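Side-chain contacts in ABC transporter periplasmic peptide-binding protein (Pseudoalteromonas, PDB 4QFL), which binds dipeptides such as Ala-Phe in the periplasm and probably delivers them to an ABC transporter for uptake: residues Thr451-Ser455 against Gly456-Ala460; Glu411-Trp414 against Asn415-Ile418; Ala138-Pro141 against Tyr142-Val146; Leu470-Lys473 against Ala474-Thr478; Asp439-Asn442 against Phe443-Leu447. All blocks are in the same frame, centred on the assembly; numbering follows the deposited sequence.

Contact 1 of 5, residues Thr451-Ser455 against Gly456-Ala460; sequences TATFS and GKNPA
T453 and N458 meet with their side chains crossing obliquely where helix 450-454 ends. The backbone sets N458 CB 3.4 Å from T453 OG1, and CG anti to the backbone N (chi1 -179°) brings ND2 to 2.7 Å from that oxygen. This hydrogen bond is somewhat bent, and the hydroxyl lies 27° out of the amide plane. A threonine suits the place because T453 OG1 also bonds S449 O one turn back. N458 uses its other amide atom too: OD1 accepts from A460 N at 2.9 Å, so both ends of the flat group are held. Were N458 an alanine, T453 OG1 and A460 N would probably each lose this partner, and the loop could shift. A water joins the two residues again, donating to T453 O and accepting from N458 N. S455 turns OG back to T451 O (2.9 Å), while K457 bends away at chi2 towards the bound phenylalanine. Behind these side chains, K457 N bonds A452 O (3.0 Å) and G456 N bonds T453 O (3.1 Å). G456, a glycine comfortable at positive phi, thereby closes the helix in a Schellman motif, which the Asx turn of N458 follows.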
loop_
_atom_site.group_PDB
_atom_site.type_symbol
_atom_site.label_atom_id
_atom_site.label_comp_id
_atom_site.label_asym_id
_atom_site.label_seq_id
_atom_site.Cartn_x
_atom_site.Cartn_y
_atom_site.Cartn_z
ATOM N N THR A 451 5.381 15.518 4.945
ATOM C CA THR A 451 6.398 14.601 4.442
ATOM C C THR A 451 5.847 13.705 3.327
ATOM O O THR A 451 6.557 13.402 2.363
ATOM C CB THR A 451 7.026 13.759 5.555
ATOM O OG1 THR A 451 6.000 13.109 6.304
ATOM C CG2 THR A 451 7.802 14.634 6.496
ATOM N N ALA A 452 4.585 13.294 3.448
ATOM C CA ALA A 452 3.941 12.513 2.394
ATOM C C ALA A 452 3.878 13.330 1.109
ATOM O O ALA A 452 4.164 12.825 0.023
ATOM C CB ALA A 452 2.537 12.066 2.823
ATOM N N THR A 453 3.518 14.605 1.245
ATOM C CA THR A 453 3.421 15.507 0.110
ATOM C C THR A 453 4.779 15.713 -0.540
ATOM O O THR A 453 4.890 15.716 -1.769
ATOM C CB THR A 453 2.864 16.876 0.526
ATOM O OG1 THR A 453 1.597 16.703 1.167
ATOM C CG2 THR A 453 2.682 17.767 -0.695
ATOM N N PHE A 454 5.813 15.881 0.282
ATOM C CA PHE A 454 7.165 16.108 -0.233
ATOM C C PHE A 454 7.723 14.874 -0.948
ATOM O O PHE A 454 8.630 14.980 -1.780
ATOM C CB PHE A 454 8.115 16.581 0.876
ATOM C CG PHE A 454 7.648 17.828 1.584
ATOM C CD1 PHE A 454 6.746 18.692 0.980
ATOM C CD2 PHE A 454 8.098 18.125 2.860
ATOM C CE1 PHE A 454 6.304 19.832 1.641
ATOM C CE2 PHE A 454 7.657 19.266 3.529
ATOM C CZ PHE A 454 6.763 20.119 2.913
ATOM N N SER A 455 7.161 13.708 -0.643
ATOM C CA SER A 455 7.576 12.460 -1.284
ATOM C C SER A 455 6.778 12.142 -2.543
ATOM O O SER A 455 7.014 11.138 -3.194
ATOM C CB SER A 455 7.478 11.308 -0.295
ATOM O OG SER A 455 8.274 11.579 0.849
ATOM N N GLY A 456 5.838 13.004 -2.889
ATOM C CA GLY A 456 5.035 12.784 -4.073
ATOM C C GLY A 456 4.006 11.692 -3.875
ATOM O O GLY A 456 3.586 11.052 -4.843
ATOM N N LYS A 457 3.579 11.491 -2.629
ATOM C CA LYS A 457 2.646 10.409 -2.309
ATOM C C LYS A 457 1.295 10.892 -1.776
ATOM O O LYS A 457 0.451 10.093 -1.385
ATOM C CB LYS A 457 3.294 9.425 -1.335
ATOM C CG LYS A 457 4.428 8.608 -1.974
ATOM C CD LYS A 457 4.014 8.064 -3.343
ATOM C CE LYS A 457 4.895 6.921 -3.791
ATOM N NZ LYS A 457 4.592 6.555 -5.197
ATOM N N ASN A 458 1.097 12.205 -1.765
ATOM C CA ASN A 458 -0.141 12.796 -1.279
ATOM C C ASN A 458 -0.990 13.258 -2.461
ATOM O O ASN A 458 -0.700 14.284 -3.063
ATOM C CB ASN A 458 0.195 13.984 -0.381
ATOM C CG ASN A 458 -1.030 14.658 0.188
ATOM O OD1 ASN A 458 -2.144 14.441 -0.267
ATOM N ND2 ASN A 458 -0.822 15.493 1.194
ATOM N N PRO A 459 -2.040 12.502 -2.809
ATOM C CA PRO A 459 -2.812 12.820 -4.017
ATOM C C PRO A 459 -3.582 14.143 -3.911
ATOM O O PRO A 459 -4.045 14.658 -4.914
ATOM C CB PRO A 459 -3.783 11.632 -4.146
ATOM C CG PRO A 459 -3.189 10.558 -3.309
ATOM C CD PRO A 459 -2.491 11.249 -2.182
ATOM N N ALA A 460 -3.704 14.689 -2.706
ATOM C CA ALA A 460 -4.347 15.989 -2.535
ATOM C C ALA A 460 -3.354 17.159 -2.603
ATOM O O ALA A 460 -3.744 18.322 -2.533
ATOM C CB ALA A 460 -5.120 16.026 -1.225
HETATM O O HOH W 1 2.554 14.623 -2.809
#

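Contact 2 of 5, residues Glu411-Trp414 against Asn415-Ile418; sequences EYEW and NTFI. With PHE (phenylalanine), chain D.
W414 lies against F417 and I418, residues of the same first helical turn. Its CB and CG lie by N415 N, CB at 3.0 Å, and CG stands anti to the backbone N (chi1 -178°), which lays the indole along the first turn, over I418 and towards the bound phenylalanine. Beyond CD1, NE1 makes a weak hydrogen bond to S51 OG. On the six-membered ring, CZ3 comes 3.9 Å from F417 CD2. CZ3 and CH2 also lie under I418 CD1, which sits over one face, 3.8 Å from the centroid of the W414 six-membered ring, a CH-pi contact that I418 reaches because its chain bends at chi2 (-56°). At the far rim W414 CZ2 lies 3.8 Å from O of the bound phenylalanine, which meets the ring at its edge. W414 and I418 both line the pocket of this ligand. The helix that carries W414 begins with E413 as N-cap: E413 folds back at chi2, OE1 accepting from T416 N (2.6 Å) and T416 OG1 (2.7 Å), while N415 N approaches OE2 from above the carboxylate plane (2.8 Å). Glutamate is long enough to reach both amides, and its negative charge probably suits the helix start. With a leucine in the place of W414, the methyl of I418 is likely to lose the face it covers, and a gap to open beside the ligand. I418 CD1 itself lies 3.9 Å from CD2 of the bound phenylalanine.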
loop_
_atom_site.group_PDB
_atom_site.type_symbol
_atom_site.label_atom_id
_atom_site.label_comp_id
_atom_site.label_asym_id
_atom_site.label_seq_id
_atom_site.Cartn_x
_atom_site.Cartn_y
_atom_site.Cartn_z
ATOM N N GLU A 411 -6.719 8.595 -17.934
ATOM C CA GLU A 411 -6.335 7.267 -17.493
ATOM C C GLU A 411 -5.045 6.811 -18.174
ATOM O O GLU A 411 -4.873 6.994 -19.376
ATOM C CB GLU A 411 -7.480 6.300 -17.786
ATOM C CG GLU A 411 -7.397 4.952 -17.085
ATOM C CD GLU A 411 -8.575 4.055 -17.424
ATOM O OE1 GLU A 411 -9.332 4.403 -18.360
ATOM O OE2 GLU A 411 -8.746 3.006 -16.757
ATOM N N TYR A 412 -4.136 6.226 -17.401
ATOM C CA TYR A 412 -2.892 5.686 -17.942
ATOM C C TYR A 412 -2.564 4.368 -17.252
ATOM O O TYR A 412 -3.130 4.056 -16.209
ATOM C CB TYR A 412 -1.722 6.658 -17.739
ATOM C CG TYR A 412 -1.887 8.034 -18.362
ATOM C CD1 TYR A 412 -1.570 8.260 -19.687
ATOM C CD2 TYR A 412 -2.342 9.100 -17.611
ATOM C CE1 TYR A 412 -1.725 9.517 -20.259
ATOM C CE2 TYR A 412 -2.497 10.360 -18.167
ATOM C CZ TYR A 412 -2.191 10.564 -19.490
ATOM O OH TYR A 412 -2.344 11.821 -20.040
ATOM N N GLU A 413 -1.649 3.605 -17.840
ATOM C CA GLU A 413 -1.099 2.400 -17.218
ATOM C C GLU A 413 -0.858 2.640 -15.720
ATOM O O GLU A 413 -0.377 3.706 -15.321
ATOM C CB GLU A 413 0.193 1.971 -17.950
ATOM C CG GLU A 413 0.897 0.720 -17.404
ATOM C CD GLU A 413 1.739 1.009 -16.180
ATOM O OE1 GLU A 413 2.331 2.107 -16.121
ATOM O OE2 GLU A 413 1.803 0.153 -15.275
ATOM N N TRP A 414 -1.199 1.643 -14.905
ATOM C CA TRP A 414 -1.191 1.758 -13.444
ATOM C C TRP A 414 0.043 2.421 -12.873
ATOM O O TRP A 414 -0.071 3.420 -12.169
ATOM C CB TRP A 414 -1.382 0.383 -12.821
ATOM C CG TRP A 414 -1.459 0.304 -11.311
ATOM C CD1 TRP A 414 -0.913 -0.674 -10.538
ATOM C CD2 TRP A 414 -2.150 1.185 -10.402
ATOM N NE1 TRP A 414 -1.202 -0.461 -9.218
ATOM C CE2 TRP A 414 -1.959 0.670 -9.101
ATOM C CE3 TRP A 414 -2.897 2.353 -10.558
ATOM C CZ2 TRP A 414 -2.492 1.280 -7.961
ATOM C CZ3 TRP A 414 -3.423 2.962 -9.426
ATOM C CH2 TRP A 414 -3.216 2.420 -8.140
ATOM N N ASN A 415 1.221 1.875 -13.165
ATOM C CA ASN A 415 2.460 2.449 -12.632
ATOM C C ASN A 415 2.755 3.866 -13.148
ATOM O O ASN A 415 3.235 4.720 -12.407
ATOM C CB ASN A 415 3.655 1.526 -12.900
ATOM C CG ASN A 415 3.547 0.184 -12.172
ATOM O OD1 ASN A 415 3.137 0.109 -11.008
ATOM N ND2 ASN A 415 3.912 -0.878 -12.864
ATOM N N THR A 416 2.465 4.109 -14.422
ATOM C CA THR A 416 2.583 5.435 -15.013
ATOM C C THR A 416 1.657 6.406 -14.306
ATOM O O THR A 416 2.029 7.533 -13.991
ATOM C CB THR A 416 2.168 5.398 -16.493
ATOM O OG1 THR A 416 3.004 4.483 -17.210
ATOM C CG2 THR A 416 2.281 6.786 -17.117
ATOM N N PHE A 417 0.435 5.946 -14.082
ATOM C CA PHE A 417 -0.606 6.695 -13.398
ATOM C C PHE A 417 -0.123 7.210 -12.050
ATOM O O PHE A 417 -0.226 8.409 -11.749
ATOM C CB PHE A 417 -1.801 5.766 -13.200
ATOM C CG PHE A 417 -3.024 6.437 -12.670
ATOM C CD1 PHE A 417 -3.864 7.130 -13.517
ATOM C CD2 PHE A 417 -3.360 6.335 -11.332
ATOM C CE1 PHE A 417 -5.006 7.728 -13.036
ATOM C CE2 PHE A 417 -4.497 6.929 -10.848
ATOM C CZ PHE A 417 -5.325 7.629 -11.702
ATOM N N ILE A 418 0.411 6.297 -11.242
ATOM C CA ILE A 418 0.907 6.628 -9.909
ATOM C C ILE A 418 1.963 7.725 -9.987
ATOM O O ILE A 418 1.946 8.693 -9.230
ATOM C CB ILE A 418 1.515 5.385 -9.219
ATOM C CG1 ILE A 418 0.442 4.323 -8.975
ATOM C CG2 ILE A 418 2.207 5.782 -7.916
ATOM C CD1 ILE A 418 -0.700 4.817 -8.185
HETATM N N PHE D . -0.962 1.514 -2.403
HETATM C CA PHE D . -1.922 1.839 -3.452
HETATM C C PHE D . -2.463 0.568 -4.064
HETATM O O PHE D . -3.624 0.505 -4.454
HETATM C CB PHE D . -1.249 2.654 -4.551
HETATM C CG PHE D . -0.919 4.050 -4.153
HETATM C CD1 PHE D . -1.863 4.851 -3.532
HETATM C CD2 PHE D . 0.332 4.568 -4.404
HETATM C CE1 PHE D . -1.570 6.139 -3.176
HETATM C CE2 PHE D . 0.635 5.857 -4.052
HETATM C CZ PHE D . -0.314 6.646 -3.433
HETATM O OXT PHE D . -1.741 -0.423 -4.189
#

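Contact 3 of 5, residues Ala138-Pro141 against Tyr142-Val146; sequences ANYP and YFQSV
Q144 folds back along the start of helix 141-145 to the loop residues Y140 and A138. Its CG stands beside the backbone N (chi1 -54°), and from there the chain runs out extended, so that CG passes 3.2 Å from Y140 O before the amide arrives near the Y140 backbone. NE2 gives a weak hydrogen bond to A138 O at 3.4 Å. The same NE2 lies 3.7 Å from Y140 CD2, with amide and ring planes steeply turned against each other. Y140 occupies the N-cap position, and its carbonyl takes Q144 N at 2.8 Å in an almost straight bond. The next residue, P141, fits the first helical turn, where a backbone N-H has no acceptor further back in the helix and a proline, lacking that N-H, forfeits no helical hydrogen bond. P141 O is gripped twice by S145: the backbone N at 3.0 Å and OG at 2.8 Å come from opposite faces of the carbonyl plane. Serine can do this because OG, at chi1 -67°, lies anti to its carbonyl carbon and points back down the helix. F143 turns its ring edge to Y140 CB, 4.3 Å from CD2 of F143. Y142 takes the other common setting, CG anti to its backbone N (chi1 -176°), which carries its ring to stack on F182 and its OH to N177 OD1.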
loop_
_atom_site.group_PDB
_atom_site.type_symbol
_atom_site.label_atom_id
_atom_site.label_comp_id
_atom_site.label_asym_id
_atom_site.label_seq_id
_atom_site.Cartn_x
_atom_site.Cartn_y
_atom_site.Cartn_z
ATOM N N ALA A 138 16.831 6.757 -5.624
ATOM C CA ALA A 138 17.041 7.350 -4.314
ATOM C C ALA A 138 15.707 7.664 -3.625
ATOM O O ALA A 138 15.627 8.541 -2.771
ATOM C CB ALA A 138 17.896 8.588 -4.429
ATOM N N ASN A 139 14.660 6.935 -3.995
ATOM C CA ASN A 139 13.361 7.102 -3.364
ATOM C C ASN A 139 12.993 5.897 -2.526
ATOM O O ASN A 139 13.082 4.768 -2.995
ATOM C CB ASN A 139 12.278 7.331 -4.414
ATOM C CG ASN A 139 12.370 8.707 -5.057
ATOM O OD1 ASN A 139 12.272 8.842 -6.278
ATOM N ND2 ASN A 139 12.564 9.735 -4.235
ATOM N N TYR A 140 12.569 6.142 -1.286
ATOM C CA TYR A 140 12.019 5.096 -0.416
ATOM C C TYR A 140 10.675 5.589 0.104
ATOM O O TYR A 140 10.573 6.041 1.241
ATOM C CB TYR A 140 12.994 4.802 0.730
ATOM C CG TYR A 140 14.414 4.580 0.235
ATOM C CD1 TYR A 140 14.735 3.459 -0.524
ATOM C CD2 TYR A 140 15.424 5.501 0.501
ATOM C CE1 TYR A 140 16.015 3.250 -0.998
ATOM C CE2 TYR A 140 16.719 5.299 0.029
ATOM C CZ TYR A 140 17.005 4.171 -0.719
ATOM O OH TYR A 140 18.280 3.952 -1.199
ATOM N N PRO A 141 9.638 5.529 -0.753
ATOM C CA PRO A 141 8.416 6.319 -0.544
ATOM C C PRO A 141 7.682 6.062 0.777
ATOM O O PRO A 141 7.311 7.028 1.431
ATOM C CB PRO A 141 7.548 5.980 -1.764
ATOM C CG PRO A 141 8.145 4.748 -2.363
ATOM C CD PRO A 141 9.588 4.725 -1.990
ATOM N N TYR A 142 7.459 4.816 1.177
ATOM C CA TYR A 142 6.769 4.617 2.447
ATOM C C TYR A 142 7.536 5.324 3.573
ATOM O O TYR A 142 6.988 6.113 4.343
ATOM C CB TYR A 142 6.595 3.132 2.797
ATOM C CG TYR A 142 5.798 2.988 4.071
ATOM C CD1 TYR A 142 4.425 3.178 4.063
ATOM C CD2 TYR A 142 6.420 2.732 5.287
ATOM C CE1 TYR A 142 3.692 3.089 5.212
ATOM C CE2 TYR A 142 5.689 2.639 6.450
ATOM C CZ TYR A 142 4.324 2.828 6.406
ATOM O OH TYR A 142 3.573 2.737 7.555
ATOM N N PHE A 143 8.820 5.028 3.641
ATOM C CA PHE A 143 9.671 5.506 4.712
ATOM C C PHE A 143 9.858 7.023 4.716
ATOM O O PHE A 143 9.774 7.662 5.760
ATOM C CB PHE A 143 10.998 4.774 4.643
ATOM C CG PHE A 143 10.867 3.285 4.840
ATOM C CD1 PHE A 143 10.546 2.764 6.093
ATOM C CD2 PHE A 143 11.060 2.408 3.782
ATOM C CE1 PHE A 143 10.431 1.389 6.287
ATOM C CE2 PHE A 143 10.953 1.027 3.968
ATOM C CZ PHE A 143 10.636 0.519 5.216
ATOM N N GLN A 144 10.094 7.611 3.556
ATOM C CA GLN A 144 10.177 9.060 3.483
ATOM C C GLN A 144 8.848 9.709 3.882
ATOM O O GLN A 144 8.837 10.707 4.589
ATOM C CB GLN A 144 10.655 9.504 2.102
ATOM C CG GLN A 144 11.978 8.826 1.716
ATOM C CD GLN A 144 12.419 9.065 0.272
ATOM O OE1 GLN A 144 11.635 9.483 -0.583
ATOM N NE2 GLN A 144 13.694 8.788 -0.001
ATOM N N SER A 145 7.730 9.117 3.475
ATOM C CA SER A 145 6.410 9.639 3.819
ATOM C C SER A 145 6.140 9.703 5.323
ATOM O O SER A 145 5.457 10.600 5.791
ATOM C CB SER A 145 5.309 8.820 3.145
ATOM O OG SER A 145 5.346 8.988 1.744
ATOM N N VAL A 146 6.654 8.746 6.077
ATOM C CA VAL A 146 6.426 8.753 7.514
ATOM C C VAL A 146 7.614 9.329 8.287
ATOM O O VAL A 146 7.631 9.306 9.523
ATOM C CB VAL A 146 6.087 7.357 8.042
ATOM C CG1 VAL A 146 4.859 6.821 7.315
ATOM C CG2 VAL A 146 7.285 6.432 7.881
#

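Contact 4 of 5, residues Leu470-Lys473 against Ala474-Thr478; sequences LLTK and ALDTT
A474 N bonds L470 O at 3.1 Å, the last well-formed i to i+4 bond across this stretch at the end of helix 465-475. The two amides after it reach back three residues instead: L475 N to T472 O at 3.0 Å and D476 N to K473 O at 3.0 Å. In both, the donor stands well above the carbonyl plane, and the i to i+4 bonds of these amides, to L471 O and T472 O, are weak. Such tightening towards a 3-10 pattern is a common way for an alpha-helix to finish. D476 then bends over this end: with CG beside its backbone N (chi1 -77°), the carboxylate lies across T472 O, with OD1 3.3 Å and OD2 3.4 Å from it. These are acceptors facing an acceptor; D476 is exposed, so solvent can probably ease the charge. T472 CG2 lies 3.9 Å from D476 OD2, while T472 OG1 bonds D468 O within the helix. L475 sets CG 3.3 Å from L471 O and presses its branches on S172, S173 and D441. A474, small enough for close approach, lets helix 480-497 come near through Y486 and Y487. K473 also reaches Y486 with its extended chain. At the exit, T477 CG2 lies 3.7 Å from K473 O, and its OG1 bonds D479 N.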
loop_
_atom_site.group_PDB
_atom_site.type_symbol
_atom_site.label_atom_id
_atom_site.label_comp_id
_atom_site.label_asym_id
_atom_site.label_seq_id
_atom_site.Cartn_x
_atom_site.Cartn_y
_atom_site.Cartn_z
ATOM N N LEU A 470 -1.359 17.329 14.674
ATOM C CA LEU A 470 -2.233 16.325 15.269
ATOM C C LEU A 470 -1.608 14.942 15.158
ATOM O O LEU A 470 -1.682 14.138 16.085
ATOM C CB LEU A 470 -3.603 16.325 14.584
ATOM C CG LEU A 470 -4.519 17.520 14.839
ATOM C CD1 LEU A 470 -5.765 17.462 13.961
ATOM C CD2 LEU A 470 -4.884 17.570 16.313
ATOM N N LEU A 471 -0.997 14.662 14.013
ATOM C CA LEU A 471 -0.409 13.351 13.783
ATOM C C LEU A 471 0.777 13.122 14.725
ATOM O O LEU A 471 0.949 12.044 15.292
ATOM C CB LEU A 471 0.014 13.199 12.315
ATOM C CG LEU A 471 -1.049 13.441 11.233
ATOM C CD1 LEU A 471 -0.527 13.034 9.869
ATOM C CD2 LEU A 471 -2.322 12.691 11.534
ATOM N N THR A 472 1.584 14.156 14.900
ATOM C CA THR A 472 2.750 14.070 15.758
ATOM C C THR A 472 2.376 13.813 17.214
ATOM O O THR A 472 2.987 12.982 17.887
ATOM C CB THR A 472 3.548 15.362 15.672
ATOM O OG1 THR A 472 3.973 15.531 14.317
ATOM C CG2 THR A 472 4.763 15.303 16.589
ATOM N N LYS A 473 1.371 14.534 17.699
ATOM C CA LYS A 473 0.935 14.370 19.077
ATOM C C LYS A 473 0.397 12.957 19.319
ATOM O O LYS A 473 0.661 12.353 20.359
ATOM C CB LYS A 473 -0.090 15.442 19.441
ATOM C CG LYS A 473 0.465 16.850 19.274
ATOM C CD LYS A 473 -0.511 17.920 19.723
ATOM C CE LYS A 473 0.130 19.299 19.651
ATOM N NZ LYS A 473 -0.716 20.333 20.300
ATOM N N ALA A 474 -0.326 12.427 18.336
ATOM C CA ALA A 474 -0.848 11.060 18.395
ATOM C C ALA A 474 0.279 10.042 18.428
ATOM O O ALA A 474 0.106 8.926 18.907
ATOM C CB ALA A 474 -1.769 10.791 17.211
ATOM N N LEU A 475 1.441 10.429 17.918
ATOM C CA LEU A 475 2.600 9.552 17.920
ATOM C C LEU A 475 3.483 9.804 19.142
ATOM O O LEU A 475 4.380 9.015 19.444
ATOM C CB LEU A 475 3.397 9.734 16.633
ATOM C CG LEU A 475 2.660 9.274 15.374
ATOM C CD1 LEU A 475 3.579 9.365 14.178
ATOM C CD2 LEU A 475 2.127 7.857 15.524
ATOM N N ASP A 476 3.211 10.904 19.845
ATOM C CA ASP A 476 3.960 11.273 21.050
ATOM C C ASP A 476 3.562 10.444 22.268
ATOM O O ASP A 476 4.197 10.548 23.319
ATOM C CB ASP A 476 3.780 12.763 21.379
ATOM C CG ASP A 476 4.609 13.667 20.485
ATOM O OD1 ASP A 476 5.570 13.160 19.865
ATOM O OD2 ASP A 476 4.308 14.885 20.409
ATOM N N THR A 477 2.518 9.628 22.130
ATOM C CA THR A 477 2.027 8.832 23.254
ATOM C C THR A 477 1.527 7.463 22.804
ATOM O O THR A 477 1.038 7.315 21.690
ATOM C CB THR A 477 0.900 9.569 23.993
ATOM O OG1 THR A 477 0.327 8.707 24.986
ATOM C CG2 THR A 477 -0.175 9.986 23.012
ATOM N N THR A 478 1.653 6.464 23.674
ATOM C CA THR A 478 1.180 5.118 23.375
ATOM C C THR A 478 -0.205 4.882 23.957
ATOM O O THR A 478 -0.819 3.844 23.723
ATOM C CB THR A 478 2.108 4.065 23.957
ATOM O OG1 THR A 478 2.099 4.183 25.383
ATOM C CG2 THR A 478 3.519 4.253 23.433
#

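Contact 5 of 5, residues Asp439-Asn442 against Phe443-Leu447; sequences DPDN and FFSPL
N442 meets P446, which has no N-H to offer N442 O; the proline ring fills that place, with CG of P446 3.2 Å from N442 O and CD close by. On its other flank N442 CB lies 3.4 Å from F443 N. D441, one residue earlier, bonds through its side chain, S445 OG giving its hydrogen to D441 OD1 at 2.7 Å. The hydroxyl arrives on the syn side, 18° out of the carboxylate plane. D441 holds CG anti to its backbone N (chi1 172°), and this turns the carboxylate towards the following turn. Its backbone carbonyl is busy as well: D441 O takes F444 N and S445 N, each at 2.9 Å, the first from above the carbonyl plane and the second almost straight on. D439 OD1 accepts from D441 N at 3.0 Å, an Asx turn whose aspartate also forms a salt bridge with R483. F443 N donates to P440 O at 3.0 Å. That oxygen lies near the plane of the F443 ring, at its edge, and also at the edge of the F444 ring, where CD2 of F444 comes within 3.0 Å of P440 O. Large aromatic residues suit these positions because both rings are buried among apolar neighbours, F443 by L338 and P339, F444 by L471, A490 and I494. F444 thus packs between helix 465-475 and helix 480-497, while N442 and P446 lie on W433 of strand 428-434.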
loop_
_atom_site.group_PDB
_atom_site.type_symbol
_atom_site.label_atom_id
_atom_site.label_comp_id
_atom_site.label_asym_id
_atom_site.label_seq_id
_atom_site.Cartn_x
_atom_site.Cartn_y
_atom_site.Cartn_z
ATOM N N ASP A 439 -2.499 -0.043 12.639
ATOM C CA ASP A 439 -2.231 1.209 13.334
ATOM C C ASP A 439 -2.796 2.367 12.519
ATOM O O ASP A 439 -2.389 2.580 11.382
ATOM C CB ASP A 439 -0.737 1.409 13.592
ATOM C CG ASP A 439 -0.476 2.553 14.539
ATOM O OD1 ASP A 439 -0.718 3.699 14.144
ATOM O OD2 ASP A 439 -0.055 2.315 15.687
ATOM N N PRO A 440 -3.738 3.124 13.108
ATOM C CA PRO A 440 -4.454 4.226 12.439
ATOM C C PRO A 440 -3.538 5.276 11.803
ATOM O O PRO A 440 -3.930 5.947 10.854
ATOM C CB PRO A 440 -5.275 4.857 13.577
ATOM C CG PRO A 440 -5.452 3.757 14.563
ATOM C CD PRO A 440 -4.174 2.961 14.505
ATOM N N ASP A 441 -2.331 5.428 12.315
ATOM C CA ASP A 441 -1.420 6.391 11.724
ATOM C C ASP A 441 -1.172 6.062 10.258
ATOM O O ASP A 441 -0.796 6.932 9.469
ATOM C CB ASP A 441 -0.086 6.413 12.462
ATOM C CG ASP A 441 0.934 7.266 11.754
ATOM O OD1 ASP A 441 0.840 8.504 11.886
ATOM O OD2 ASP A 441 1.807 6.706 11.048
ATOM N N ASN A 442 -1.371 4.796 9.904
ATOM C CA ASN A 442 -1.126 4.329 8.538
ATOM C C ASN A 442 -2.097 4.929 7.505
ATOM O O ASN A 442 -1.816 4.937 6.304
ATOM C CB ASN A 442 -1.118 2.790 8.485
ATOM C CG ASN A 442 -0.635 2.247 7.138
ATOM O OD1 ASN A 442 0.551 2.313 6.807
ATOM N ND2 ASN A 442 -1.552 1.692 6.371
ATOM N N PHE A 443 -3.224 5.459 7.976
ATOM C CA PHE A 443 -4.174 6.138 7.098
ATOM C C PHE A 443 -3.886 7.633 7.013
ATOM O O PHE A 443 -4.550 8.350 6.273
ATOM C CB PHE A 443 -5.613 5.945 7.592
ATOM C CG PHE A 443 -6.248 4.664 7.134
ATOM C CD1 PHE A 443 -6.809 4.569 5.865
ATOM C CD2 PHE A 443 -6.279 3.555 7.964
ATOM C CE1 PHE A 443 -7.390 3.395 5.423
ATOM C CE2 PHE A 443 -6.859 2.382 7.537
ATOM C CZ PHE A 443 -7.415 2.298 6.263
ATOM N N PHE A 444 -2.905 8.101 7.775
ATOM C CA PHE A 444 -2.674 9.534 7.883
ATOM C C PHE A 444 -1.290 9.927 7.433
ATOM O O PHE A 444 -1.128 10.634 6.445
ATOM C CB PHE A 444 -2.919 9.999 9.312
ATOM C CG PHE A 444 -4.352 9.871 9.743
ATOM C CD1 PHE A 444 -5.315 10.765 9.278
ATOM C CD2 PHE A 444 -4.740 8.863 10.596
ATOM C CE1 PHE A 444 -6.638 10.659 9.676
ATOM C CE2 PHE A 444 -6.062 8.747 11.003
ATOM C CZ PHE A 444 -7.012 9.643 10.541
ATOM N N SER A 445 -0.283 9.455 8.152
ATOM C CA SER A 445 1.083 9.839 7.839
ATOM C C SER A 445 1.546 9.507 6.404
ATOM O O SER A 445 2.189 10.339 5.770
ATOM C CB SER A 445 2.050 9.321 8.902
ATOM O OG SER A 445 1.937 10.107 10.081
ATOM N N PRO A 446 1.210 8.312 5.872
ATOM C CA PRO A 446 1.671 8.008 4.507
ATOM C C PRO A 446 0.835 8.659 3.412
ATOM O O PRO A 446 1.117 8.440 2.232
ATOM C CB PRO A 446 1.507 6.484 4.394
ATOM C CG PRO A 446 1.209 5.989 5.785
ATOM C CD PRO A 446 0.581 7.148 6.516
ATOM N N LEU A 447 -0.178 9.434 3.782
ATOM C CA LEU A 447 -1.152 9.902 2.811
ATOM C C LEU A 447 -1.233 11.397 2.750
ATOM O O LEU A 447 -1.048 11.986 1.692
ATOM C CB LEU A 447 -2.537 9.398 3.187
ATOM C CG LEU A 447 -3.180 8.374 2.269
ATOM C CD1 LEU A 447 -2.250 7.191 2.094
ATOM C CD2 LEU A 447 -4.513 7.952 2.838
#

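How the contacts relate
Along the chain the order is contact 3, contact 2, contact 5, contact 1 and contact 4. Contacts 1, 3 and 5 form a compact group, with centres about 10 to 14 Å apart. T451 of contact 1 probably bonds S145 O of contact 3, P446 of contact 5 packs on Y142, and A452 rests on S445. Contact 4 adjoins this group through L471 against F444, its centre about 12 Å from that of contact 5. The centres of contacts 2 and 4 are about 34 Å apart, across the chain's centre, yet contact 2 touches contact 1 where K457 meets I418. The ends of helices 141-145, 414-422 and 450-454 thus gather round the bound dipeptide, with helix 465-475 farther out.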